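Side-chain contacts in geranyltranstransferase (Legionella pneumophila subsp. pneumophila, PDB 3LOM), which probably makes farnesyl diphosphate, and possibly geranylgeranyl diphosphate, by magnesium-dependent chain elongation of isoprenoid diphosphates: residues 18-23 / 50-55; 22-27 / 75-80; 43-48 / 121-126; 57-62 / 67-72. All blocks are in the same frame, centred on the assembly; numbering follows the deposited sequence.

Contact 1 of 4, residues 18-23 / 50-55; sequences QRHELY and GKRIRP. With PO4 (phosphate ion), chain C.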
# COMPACT_ATOMS: atom_id res chain seq x y z
N GLN A 18 -19.26 -15.62 -7.12
CA GLN A 18 -19.42 -15.37 -8.56
C GLN A 18 -19.50 -13.88 -8.89
O GLN A 18 -18.83 -13.41 -9.81
CB GLN A 18 -20.67 -16.07 -9.11
CG GLN A 18 -20.55 -17.58 -9.26
CD GLN A 18 -21.85 -18.23 -9.73
OE1 GLN A 18 -22.39 -19.12 -9.07
NE2 GLN A 18 -22.37 -17.76 -10.86
N ARG A 19 -20.31 -13.15 -8.12
CA ARG A 19 -20.46 -11.70 -8.27
C ARG A 19 -19.14 -10.98 -8.00
O ARG A 19 -18.75 -10.06 -8.75
CB ARG A 19 -21.57 -11.16 -7.35
CG ARG A 19 -21.60 -9.64 -7.25
CD ARG A 19 -22.85 -9.08 -6.57
NE ARG A 19 -22.90 -7.63 -6.78
CZ ARG A 19 -24.01 -6.92 -6.94
NH1 ARG A 19 -25.20 -7.51 -6.90
NH2 ARG A 19 -23.94 -5.61 -7.13
N HIS A 20 -18.44 -11.42 -6.96
CA HIS A 20 -17.16 -10.83 -6.56
C HIS A 20 -16.06 -11.06 -7.60
O HIS A 20 -15.33 -10.12 -7.95
CB HIS A 20 -16.74 -11.35 -5.17
CG HIS A 20 -15.28 -11.18 -4.87
ND1 HIS A 20 -14.69 -9.94 -4.73
CD2 HIS A 20 -14.29 -12.09 -4.70
CE1 HIS A 20 -13.40 -10.10 -4.49
NE2 HIS A 20 -13.14 -11.39 -4.46
N GLU A 21 -15.96 -12.29 -8.10
CA GLU A 21 -14.98 -12.63 -9.14
C GLU A 21 -15.23 -11.86 -10.45
O GLU A 21 -14.28 -11.40 -11.10
CB GLU A 21 -14.98 -14.13 -9.40
CG GLU A 21 -14.44 -14.95 -8.24
CD GLU A 21 -14.54 -16.45 -8.46
OE1 GLU A 21 -15.11 -16.87 -9.50
OE2 GLU A 21 -14.05 -17.21 -7.61
N LEU A 22 -16.50 -11.71 -10.80
CA LEU A 22 -16.93 -11.01 -12.00
C LEU A 22 -16.62 -9.53 -11.88
O LEU A 22 -16.22 -8.88 -12.86
CB LEU A 22 -18.43 -11.23 -12.22
CG LEU A 22 -19.02 -11.76 -13.54
CD1 LEU A 22 -18.12 -12.78 -14.26
CD2 LEU A 22 -20.41 -12.36 -13.28
N TYR A 23 -16.79 -8.99 -10.67
CA TYR A 23 -16.49 -7.58 -10.42
C TYR A 23 -14.99 -7.30 -10.44
O TYR A 23 -14.57 -6.23 -10.87
CB TYR A 23 -17.11 -7.08 -9.10
CG TYR A 23 -16.97 -5.59 -8.91
CD1 TYR A 23 -15.96 -5.05 -8.11
CD2 TYR A 23 -17.82 -4.70 -9.57
CE1 TYR A 23 -15.81 -3.67 -7.96
CE2 TYR A 23 -17.68 -3.33 -9.43
CZ TYR A 23 -16.67 -2.82 -8.62
OH TYR A 23 -16.54 -1.47 -8.48
N GLY A 50 -12.71 -22.51 -5.07
CA GLY A 50 -13.24 -22.31 -3.72
C GLY A 50 -13.71 -20.88 -3.50
O GLY A 50 -13.75 -20.07 -4.43
N LYS A 51 -14.08 -20.57 -2.25
CA LYS A 51 -14.57 -19.23 -1.92
C LYS A 51 -13.63 -18.43 -1.00
O LYS A 51 -12.86 -18.99 -0.22
CB LYS A 51 -16.01 -19.25 -1.36
CG LYS A 51 -16.61 -20.63 -1.05
CD LYS A 51 -17.42 -21.18 -2.23
CE LYS A 51 -18.35 -22.32 -1.81
NZ LYS A 51 -19.57 -21.82 -1.12
N ARG A 52 -13.70 -17.11 -1.15
CA ARG A 52 -12.91 -16.16 -0.36
C ARG A 52 -13.80 -15.55 0.72
O ARG A 52 -14.74 -14.81 0.42
CB ARG A 52 -12.33 -15.05 -1.25
CG ARG A 52 -12.18 -15.40 -2.74
CD ARG A 52 -10.77 -15.87 -3.10
NE ARG A 52 -10.65 -17.33 -3.13
CZ ARG A 52 -10.04 -18.04 -2.19
NH1 ARG A 52 -9.48 -17.44 -1.15
NH2 ARG A 52 -9.98 -19.36 -2.30
N ILE A 53 -13.49 -15.85 1.99
CA ILE A 53 -14.35 -15.49 3.13
C ILE A 53 -14.61 -13.99 3.38
O ILE A 53 -15.74 -13.60 3.68
CB ILE A 53 -13.95 -16.27 4.44
CG1 ILE A 53 -15.04 -16.18 5.52
CG2 ILE A 53 -12.58 -15.84 4.97
CD1 ILE A 53 -16.36 -16.81 5.12
N ARG A 54 -13.58 -13.15 3.23
CA ARG A 54 -13.72 -11.71 3.48
C ARG A 54 -14.76 -10.95 2.62
O ARG A 54 -15.55 -10.19 3.18
CB ARG A 54 -12.36 -11.00 3.52
CG ARG A 54 -11.52 -11.35 4.74
CD ARG A 54 -10.03 -11.30 4.43
NE ARG A 54 -9.23 -11.88 5.51
CZ ARG A 54 -8.94 -13.18 5.64
NH1 ARG A 54 -8.20 -13.60 6.66
NH2 ARG A 54 -9.39 -14.06 4.75
N PRO A 55 -14.76 -11.14 1.27
CA PRO A 55 -15.83 -10.51 0.47
C PRO A 55 -17.24 -10.94 0.84
O PRO A 55 -18.14 -10.10 0.84
CB PRO A 55 -15.52 -10.98 -0.95
CG PRO A 55 -14.10 -11.14 -0.97
CD PRO A 55 -13.73 -11.70 0.37
P PO4 C . -9.39 -17.44 2.72
O1 PO4 C . -9.60 -18.88 3.11
O2 PO4 C . -8.36 -17.36 1.61
O3 PO4 C . -10.69 -16.84 2.25
O4 PO4 C . -8.89 -16.68 3.93
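P55 lies over one face of the H20 imidazole: its CG stands 3.7 Å from the ring centroid and only 12° off the normal, a CH-pi contact. Of the ring atoms H20 NE2 comes closest to P55 CG, at 3.6 Å. The ring gets there because chi1 of H20 (160°) sets CG anti to the backbone N and sends the imidazole out from helix 5-28. R52 brushes the same ring obliquely with its aliphatic CG. Behind this apolar face the second segment grips a phosphate ion, probably from the crystallisation liquor. I53 N, in the first turn of helix 53-64, donates to PO4 O3 at 3.0 Å with a fairly straight bond, and R54 NH2 reaches PO4 O4 at 2.8 Å. A bond from the guanidinium edge of R52 is weak, and doubtful because that side chain has a second conformer. This stretch matches the GGKRxRP motif, which in related synthases contributes to binding the diphosphate of isopentenyl diphosphate. A helix start and R54 meeting one anion are consistent with such a diphosphate pocket, while H20 packs on P55 and R52 without touching the ion.

Contact 2 of 4, residues 22-27 / 75-80; sequences LYLEQL and IAAALE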
# COMPACT_ATOMS: atom_id res chain seq x y z
N LEU A 22 -16.50 -11.71 -10.80
CA LEU A 22 -16.93 -11.01 -12.00
C LEU A 22 -16.62 -9.53 -11.88
O LEU A 22 -16.22 -8.88 -12.86
CB LEU A 22 -18.43 -11.23 -12.22
CG LEU A 22 -19.02 -11.76 -13.54
CD1 LEU A 22 -18.12 -12.78 -14.26
CD2 LEU A 22 -20.41 -12.36 -13.28
N TYR A 23 -16.79 -8.99 -10.67
CA TYR A 23 -16.49 -7.58 -10.42
C TYR A 23 -14.99 -7.30 -10.44
O TYR A 23 -14.57 -6.23 -10.87
CB TYR A 23 -17.11 -7.08 -9.10
CG TYR A 23 -16.97 -5.59 -8.91
CD1 TYR A 23 -15.96 -5.05 -8.11
CD2 TYR A 23 -17.82 -4.70 -9.57
CE1 TYR A 23 -15.81 -3.67 -7.96
CE2 TYR A 23 -17.68 -3.33 -9.43
CZ TYR A 23 -16.67 -2.82 -8.62
OH TYR A 23 -16.54 -1.47 -8.48
N LEU A 24 -14.18 -8.27 -10.00
CA LEU A 24 -12.72 -8.13 -10.04
C LEU A 24 -12.15 -8.12 -11.45
O LEU A 24 -11.29 -7.29 -11.76
CB LEU A 24 -12.02 -9.21 -9.20
CG LEU A 24 -11.56 -8.84 -7.79
CD1 LEU A 24 -10.86 -10.03 -7.13
CD2 LEU A 24 -10.64 -7.61 -7.81
N GLU A 25 -12.65 -9.03 -12.30
CA GLU A 25 -12.28 -9.09 -13.72
C GLU A 25 -12.51 -7.79 -14.45
O GLU A 25 -11.59 -7.27 -15.10
CB GLU A 25 -13.05 -10.19 -14.45
CG GLU A 25 -12.28 -11.48 -14.66
CD GLU A 25 -10.98 -11.27 -15.40
OE1 GLU A 25 -10.98 -11.13 -16.64
OE2 GLU A 25 -9.93 -11.26 -14.73
N GLN A 26 -13.73 -7.27 -14.32
CA GLN A 26 -14.12 -6.02 -14.95
C GLN A 26 -13.20 -4.90 -14.50
O GLN A 26 -12.65 -4.18 -15.33
CB GLN A 26 -15.58 -5.67 -14.61
CG GLN A 26 -16.62 -6.49 -15.37
CD GLN A 26 -16.70 -6.14 -16.85
OE1 GLN A 26 -16.92 -7.02 -17.69
NE2 GLN A 26 -16.53 -4.87 -17.19
N LEU A 27 -13.02 -4.81 -13.19
CA LEU A 27 -12.11 -3.86 -12.55
C LEU A 27 -10.68 -3.93 -13.10
O LEU A 27 -10.13 -2.91 -13.51
CB LEU A 27 -12.12 -4.10 -11.04
CG LEU A 27 -11.35 -3.23 -10.05
CD1 LEU A 27 -11.61 -1.75 -10.29
CD2 LEU A 27 -11.78 -3.64 -8.65
N ILE A 75 -16.02 -2.40 -1.70
CA ILE A 75 -15.42 -2.66 -0.39
C ILE A 75 -14.80 -4.05 -0.33
O ILE A 75 -13.66 -4.21 0.11
CB ILE A 75 -16.42 -2.43 0.79
CG1 ILE A 75 -16.87 -0.96 0.83
CG2 ILE A 75 -15.78 -2.83 2.14
CD1 ILE A 75 -17.90 -0.64 1.91
N ALA A 76 -15.56 -5.04 -0.81
CA ALA A 76 -15.11 -6.44 -0.88
C ALA A 76 -13.93 -6.68 -1.83
O ALA A 76 -13.12 -7.58 -1.60
CB ALA A 76 -16.27 -7.32 -1.29
N ALA A 77 -13.84 -5.88 -2.89
CA ALA A 77 -12.74 -5.97 -3.84
C ALA A 77 -11.46 -5.48 -3.19
O ALA A 77 -10.42 -6.14 -3.25
CB ALA A 77 -13.03 -5.17 -5.11
N ALA A 78 -11.55 -4.31 -2.56
CA ALA A 78 -10.45 -3.70 -1.82
C ALA A 78 -9.93 -4.59 -0.70
O ALA A 78 -8.73 -4.70 -0.50
CB ALA A 78 -10.88 -2.37 -1.27
N LEU A 79 -10.85 -5.25 0.01
CA LEU A 79 -10.46 -6.21 1.03
C LEU A 79 -9.75 -7.43 0.52
O LEU A 79 -8.78 -7.87 1.13
CB LEU A 79 -11.67 -6.66 1.82
CG LEU A 79 -11.69 -6.19 3.26
CD1 LEU A 79 -13.09 -6.35 3.71
CD2 LEU A 79 -10.74 -6.98 4.15
N GLU A 80 -10.25 -8.00 -0.58
CA GLU A 80 -9.60 -9.16 -1.18
C GLU A 80 -8.25 -8.81 -1.76
O GLU A 80 -7.31 -9.59 -1.61
CB GLU A 80 -10.45 -9.84 -2.25
CG GLU A 80 -10.82 -11.28 -1.92
CD GLU A 80 -9.69 -12.10 -1.32
OE1 GLU A 80 -9.80 -12.51 -0.14
OE2 GLU A 80 -8.69 -12.35 -2.03
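The methyl of A77 is the bump that enters a shallow hollow on helix 5-28, walled by Y23, L24 and L27. L27 CD2 comes to 4.1 Å from A77 CB, Y23 CD1 to 4.2 Å from that same methyl, and L24 CD2 to 4.4 Å. All three walls thus meet a single carbon, at distances on the loose side of van der Waals contact. Y23 offers the edge of its ring, with A77 CB lying near the ring plane. Both Y23 and L27 have CG anti to the backbone N (chi1 -172° and -176°), which throws them outward from neighbouring turns as two sides of the hollow; L24 makes the third. The helices cross nearly at right angles, at -80°, with their axes 10.3 Å apart at these segments, and so meet over a small patch. In this all-helical isoprenoid synthase fold, helix 5-28 lies across helix 69-91, the helix whose C-terminal end carries the start of the first aspartate-rich motif, a magnesium-binding element in related synthases. The walls of the hollow have further neighbours: L24 packs on F47, L27 on V130 and R134 of helix 113-135, and Y23 OH makes a weak hydrogen bond with R134. Flanking A77, the methyl of A76 turns instead to P55 and V58 of helix 53-64, while A78 meets L131. One turn on from A76, E80 points toward helix 5-28 and packs on H20 there, as well as on P55 and R52.

Contact 3 of 4, residues 43-48 / 121-126; sequences HYALFS and DGMQAL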
# COMPACT_ATOMS: atom_id res chain seq x y z
N HIS A 43 -3.65 -11.46 -12.36
CA HIS A 43 -4.72 -12.38 -12.70
C HIS A 43 -4.46 -13.79 -12.17
O HIS A 43 -5.39 -14.48 -11.77
CB HIS A 43 -4.96 -12.39 -14.21
CG HIS A 43 -5.72 -11.20 -14.70
ND1 HIS A 43 -5.10 -10.09 -15.24
CD2 HIS A 43 -7.04 -10.92 -14.70
CE1 HIS A 43 -6.02 -9.19 -15.56
NE2 HIS A 43 -7.21 -9.67 -15.25
N TYR A 44 -3.20 -14.21 -12.17
CA TYR A 44 -2.83 -15.52 -11.61
C TYR A 44 -3.11 -15.59 -10.11
O TYR A 44 -3.65 -16.59 -9.61
CB TYR A 44 -1.35 -15.83 -11.87
CG TYR A 44 -0.93 -17.17 -11.31
CD1 TYR A 44 -1.24 -18.35 -11.98
CD2 TYR A 44 -0.23 -17.27 -10.10
CE1 TYR A 44 -0.87 -19.59 -11.48
CE2 TYR A 44 0.14 -18.50 -9.58
CZ TYR A 44 -0.18 -19.66 -10.28
OH TYR A 44 0.18 -20.89 -9.79
N ALA A 45 -2.73 -14.53 -9.41
CA ALA A 45 -2.84 -14.50 -7.96
C ALA A 45 -4.28 -14.33 -7.48
O ALA A 45 -4.70 -15.01 -6.54
CB ALA A 45 -1.96 -13.41 -7.40
N LEU A 46 -5.04 -13.46 -8.14
CA LEU A 46 -6.40 -13.10 -7.70
C LEU A 46 -7.52 -14.11 -7.93
O LEU A 46 -8.57 -14.00 -7.31
CB LEU A 46 -6.82 -11.76 -8.30
CG LEU A 46 -6.52 -10.48 -7.51
CD1 LEU A 46 -7.16 -9.31 -8.21
CD2 LEU A 46 -7.01 -10.59 -6.07
N PHE A 47 -7.32 -15.07 -8.83
CA PHE A 47 -8.41 -15.97 -9.17
C PHE A 47 -8.07 -17.42 -8.91
O PHE A 47 -7.11 -17.96 -9.46
CB PHE A 47 -8.88 -15.76 -10.61
CG PHE A 47 -9.46 -14.41 -10.85
CD1 PHE A 47 -8.69 -13.40 -11.41
CD2 PHE A 47 -10.78 -14.13 -10.51
CE1 PHE A 47 -9.22 -12.12 -11.63
CE2 PHE A 47 -11.33 -12.86 -10.73
CZ PHE A 47 -10.55 -11.86 -11.29
N SER A 48 -8.87 -18.04 -8.04
CA SER A 48 -8.69 -19.44 -7.67
C SER A 48 -10.04 -20.11 -7.48
O SER A 48 -11.09 -19.46 -7.53
CB SER A 48 -7.87 -19.55 -6.38
OG SER A 48 -6.57 -18.99 -6.55
N ASP A 121 2.93 -5.37 -3.94
CA ASP A 121 3.02 -3.92 -3.79
C ASP A 121 1.93 -3.17 -4.55
O ASP A 121 1.33 -2.25 -4.01
CB ASP A 121 4.39 -3.41 -4.27
CG ASP A 121 5.49 -3.72 -3.29
OD1 ASP A 121 5.21 -4.30 -2.22
OD2 ASP A 121 6.65 -3.37 -3.60
N GLY A 122 1.69 -3.57 -5.80
CA GLY A 122 0.65 -2.96 -6.63
C GLY A 122 -0.77 -3.25 -6.19
O GLY A 122 -1.64 -2.37 -6.29
N MET A 123 -1.02 -4.46 -5.69
CA MET A 123 -2.33 -4.82 -5.14
C MET A 123 -2.70 -3.94 -3.95
O MET A 123 -3.83 -3.46 -3.87
CB MET A 123 -2.41 -6.30 -4.74
CG MET A 123 -2.70 -7.27 -5.87
SD MET A 123 -2.97 -8.95 -5.28
CE MET A 123 -2.90 -9.81 -6.84
N GLN A 124 -1.74 -3.73 -3.04
CA GLN A 124 -1.96 -2.86 -1.88
C GLN A 124 -2.41 -1.48 -2.33
O GLN A 124 -3.43 -0.98 -1.85
CB GLN A 124 -0.72 -2.76 -0.96
CG GLN A 124 -0.85 -1.61 0.09
CD GLN A 124 0.00 -1.76 1.34
OE1 GLN A 124 -0.48 -1.50 2.45
NE2 GLN A 124 1.27 -2.17 1.19
N ALA A 125 -1.66 -0.88 -3.25
CA ALA A 125 -2.04 0.40 -3.85
C ALA A 125 -3.39 0.34 -4.58
O ALA A 125 -4.16 1.31 -4.52
CB ALA A 125 -0.94 0.90 -4.76
N LEU A 126 -3.67 -0.77 -5.27
CA LEU A 126 -4.91 -0.88 -6.05
C LEU A 126 -6.16 -0.85 -5.17
O LEU A 126 -7.11 -0.14 -5.49
CB LEU A 126 -4.94 -2.12 -6.97
CG LEU A 126 -6.16 -2.20 -7.91
CD1 LEU A 126 -6.27 -0.98 -8.83
CD2 LEU A 126 -6.21 -3.50 -8.72
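Around L46 and M123 the two backbones stay well apart, 9.6 Å from CA to CA, and a single long side chain from helix 113-135 spans the distance to helix 36-46. M123 has CG beside its own backbone N (chi1 -82°) and is extended beyond that point, so the chain runs out almost straight and carries its terminal methyl to the far helix. There CE settles between two neighbours in sequence: it lies 3.7 Å from L46 CG and 3.8 Å from A45 CB. L46 and M123 run alongside in opposite directions, and the methionine methyl meets the branch point of the leucine. The contact across the segments is purely apolar: no hydrogen bond joins 43-48 to 121-126, and the whole junction rests on one methyl group held against two aliphatic side chains. Helix 69-91 passes close to the same pair, with C84 against M123 and I88 against A45. Several polar atoms of 43-48 turn to K104, whose NZ hydrogen-bonds to Y44 O and S48 OG. Residues close to M123 face the second subunit: Q124 NE2 bonds to D121 O of that subunit, the reverse bond is also made, and D121 OD2 is hydrogen-bonded to its H89 ND1. Helix 113-135 therefore joins its own helix 36-46 through the methionine while other residues of the same turns build the subunit interface, as in the helical dimers characteristic of the FPP/GGPP synthase family.

Contact 4 of 4, residues 57-62 / 67-72; sequences LVYLAG and VDQGVL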
# COMPACT_ATOMS: atom_id res chain seq x y z
N LEU A 57 -18.34 -11.96 3.82
CA LEU A 57 -18.67 -11.30 5.09
C LEU A 57 -19.07 -9.85 4.87
O LEU A 57 -20.03 -9.39 5.49
CB LEU A 57 -17.49 -11.37 6.07
CG LEU A 57 -17.12 -12.75 6.61
CD1 LEU A 57 -15.74 -12.72 7.24
CD2 LEU A 57 -18.17 -13.29 7.58
N VAL A 58 -18.36 -9.16 3.99
CA VAL A 58 -18.75 -7.82 3.52
C VAL A 58 -20.17 -7.79 2.93
O VAL A 58 -20.96 -6.89 3.25
CB VAL A 58 -17.72 -7.27 2.50
CG1 VAL A 58 -18.25 -6.05 1.75
CG2 VAL A 58 -16.46 -6.93 3.22
N TYR A 59 -20.49 -8.76 2.08
CA TYR A 59 -21.81 -8.84 1.45
C TYR A 59 -22.91 -9.12 2.45
O TYR A 59 -23.95 -8.47 2.43
CB TYR A 59 -21.83 -9.89 0.33
CG TYR A 59 -21.14 -9.44 -0.95
CD1 TYR A 59 -21.50 -8.24 -1.57
CD2 TYR A 59 -20.15 -10.22 -1.54
CE1 TYR A 59 -20.88 -7.83 -2.74
CE2 TYR A 59 -19.52 -9.81 -2.71
CZ TYR A 59 -19.89 -8.61 -3.30
OH TYR A 59 -19.28 -8.20 -4.46
N LEU A 60 -22.66 -10.08 3.34
CA LEU A 60 -23.66 -10.51 4.32
C LEU A 60 -23.90 -9.49 5.44
O LEU A 60 -25.04 -9.30 5.87
CB LEU A 60 -23.28 -11.87 4.90
CG LEU A 60 -23.40 -13.03 3.91
CD1 LEU A 60 -23.12 -14.36 4.60
CD2 LEU A 60 -24.78 -13.04 3.28
N ALA A 61 -22.83 -8.84 5.90
CA ALA A 61 -22.93 -7.77 6.89
C ALA A 61 -23.54 -6.52 6.27
O ALA A 61 -24.26 -5.78 6.95
CB ALA A 61 -21.57 -7.45 7.49
N GLY A 62 -23.25 -6.30 4.99
CA GLY A 62 -23.79 -5.16 4.26
C GLY A 62 -25.29 -5.26 4.02
O GLY A 62 -25.99 -4.25 3.99
N VAL A 67 -27.09 -1.74 3.02
CA VAL A 67 -26.30 -0.80 2.22
C VAL A 67 -26.26 -1.28 0.75
O VAL A 67 -26.41 -2.47 0.48
CB VAL A 67 -24.89 -0.52 2.84
CG1 VAL A 67 -24.00 -1.73 2.77
CG2 VAL A 67 -24.23 0.70 2.20
N ASP A 68 -26.09 -0.32 -0.16
CA ASP A 68 -26.11 -0.57 -1.61
C ASP A 68 -25.11 -1.64 -2.01
O ASP A 68 -23.95 -1.62 -1.57
CB ASP A 68 -25.85 0.73 -2.37
CG ASP A 68 -26.02 0.58 -3.87
OD1 ASP A 68 -25.07 0.90 -4.61
OD2 ASP A 68 -27.11 0.14 -4.30
N GLN A 69 -25.55 -2.58 -2.85
CA GLN A 69 -24.72 -3.70 -3.27
C GLN A 69 -23.57 -3.30 -4.21
O GLN A 69 -22.58 -4.00 -4.29
CB GLN A 69 -25.56 -4.82 -3.87
CG GLN A 69 -26.24 -5.69 -2.81
CD GLN A 69 -26.21 -7.17 -3.16
OE1 GLN A 69 -25.19 -7.70 -3.63
NE2 GLN A 69 -27.32 -7.86 -2.91
N GLY A 70 -23.73 -2.16 -4.89
CA GLY A 70 -22.66 -1.54 -5.68
C GLY A 70 -21.49 -1.12 -4.81
O GLY A 70 -20.33 -1.39 -5.15
N VAL A 71 -21.80 -0.46 -3.69
CA VAL A 71 -20.83 -0.09 -2.65
C VAL A 71 -20.12 -1.33 -2.07
O VAL A 71 -18.89 -1.35 -1.92
CB VAL A 71 -21.51 0.74 -1.51
CG1 VAL A 71 -20.55 0.99 -0.32
CG2 VAL A 71 -22.04 2.07 -2.05
N LEU A 72 -20.91 -2.37 -1.80
CA LEU A 72 -20.41 -3.64 -1.29
C LEU A 72 -19.40 -4.33 -2.20
O LEU A 72 -18.42 -4.89 -1.71
CB LEU A 72 -21.58 -4.58 -0.98
CG LEU A 72 -22.42 -4.17 0.23
CD1 LEU A 72 -23.57 -5.15 0.47
CD2 LEU A 72 -21.54 -4.06 1.47
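V67 and G62 are tied by a backbone bond: V67 N donates to G62 O at 2.9 Å. The valine side chain adds to this, its CG1 placed between backbone N and carbonyl carbon (chi1 69°) and packed 3.7 Å from G62 CA. D68 follows at the N-cap position of the next helix; its OD1 accepts a weak capping bond from G70 N at 3.4 Å. Q69 swings its amide toward the ring of Y59, where OE1 of Q69 stays 4.3 Å from Y59 CD1 and approaches obliquely, and the same residue packs on Y16 and R19 of helix 5-28. Helix 53-64 and helix 69-91 here form a helical hairpin, the chain doubling back through a short turn, with G62 offering bare backbone to the returning segment. L72, one turn into the second helix, is the main apolar filler. Its CD2 lies 3.7 Å from G62 CA and 3.9 Å from V58 CG1, while its CB rests obliquely against the Y59 ring, 3.7 Å from Y59 CD1. L72 slides past V58 and Y59, running opposite in direction to each of these side chains, with CD2 against V58 and CB against the Y59 ring. The same CD2 also reaches the backbone of the first helix, 3.4 Å from V58 O. The hydroxyl of Y59 is hydrogen-bonded to D73 OD1, and its ring stacks with Y16. R19 of helix 5-28 forms a salt bridge with the same D73.

Overall arrangement
From the N terminus, helix 5-28 opens contacts 1 and 2 from one stretch, sharing L22 and Y23. Contact 1 closes first, on the start of helix 53-64; contact 2 closes later, on helix 69-91. Contact 3 opens from helix 36-46, inside both of those loops, and closes far downstream on helix 113-135, so it crosses both. Contact 4 joins helices 53-64 and 69-91 directly: it follows contact 1 in series and nests inside contacts 2 and 3. P55 against E80 and A76 joins contacts 1 and 2, and V58 against L79 joins contacts 2 and 4. Contacts 3 and 4 do not touch, their centres about 21 Å apart.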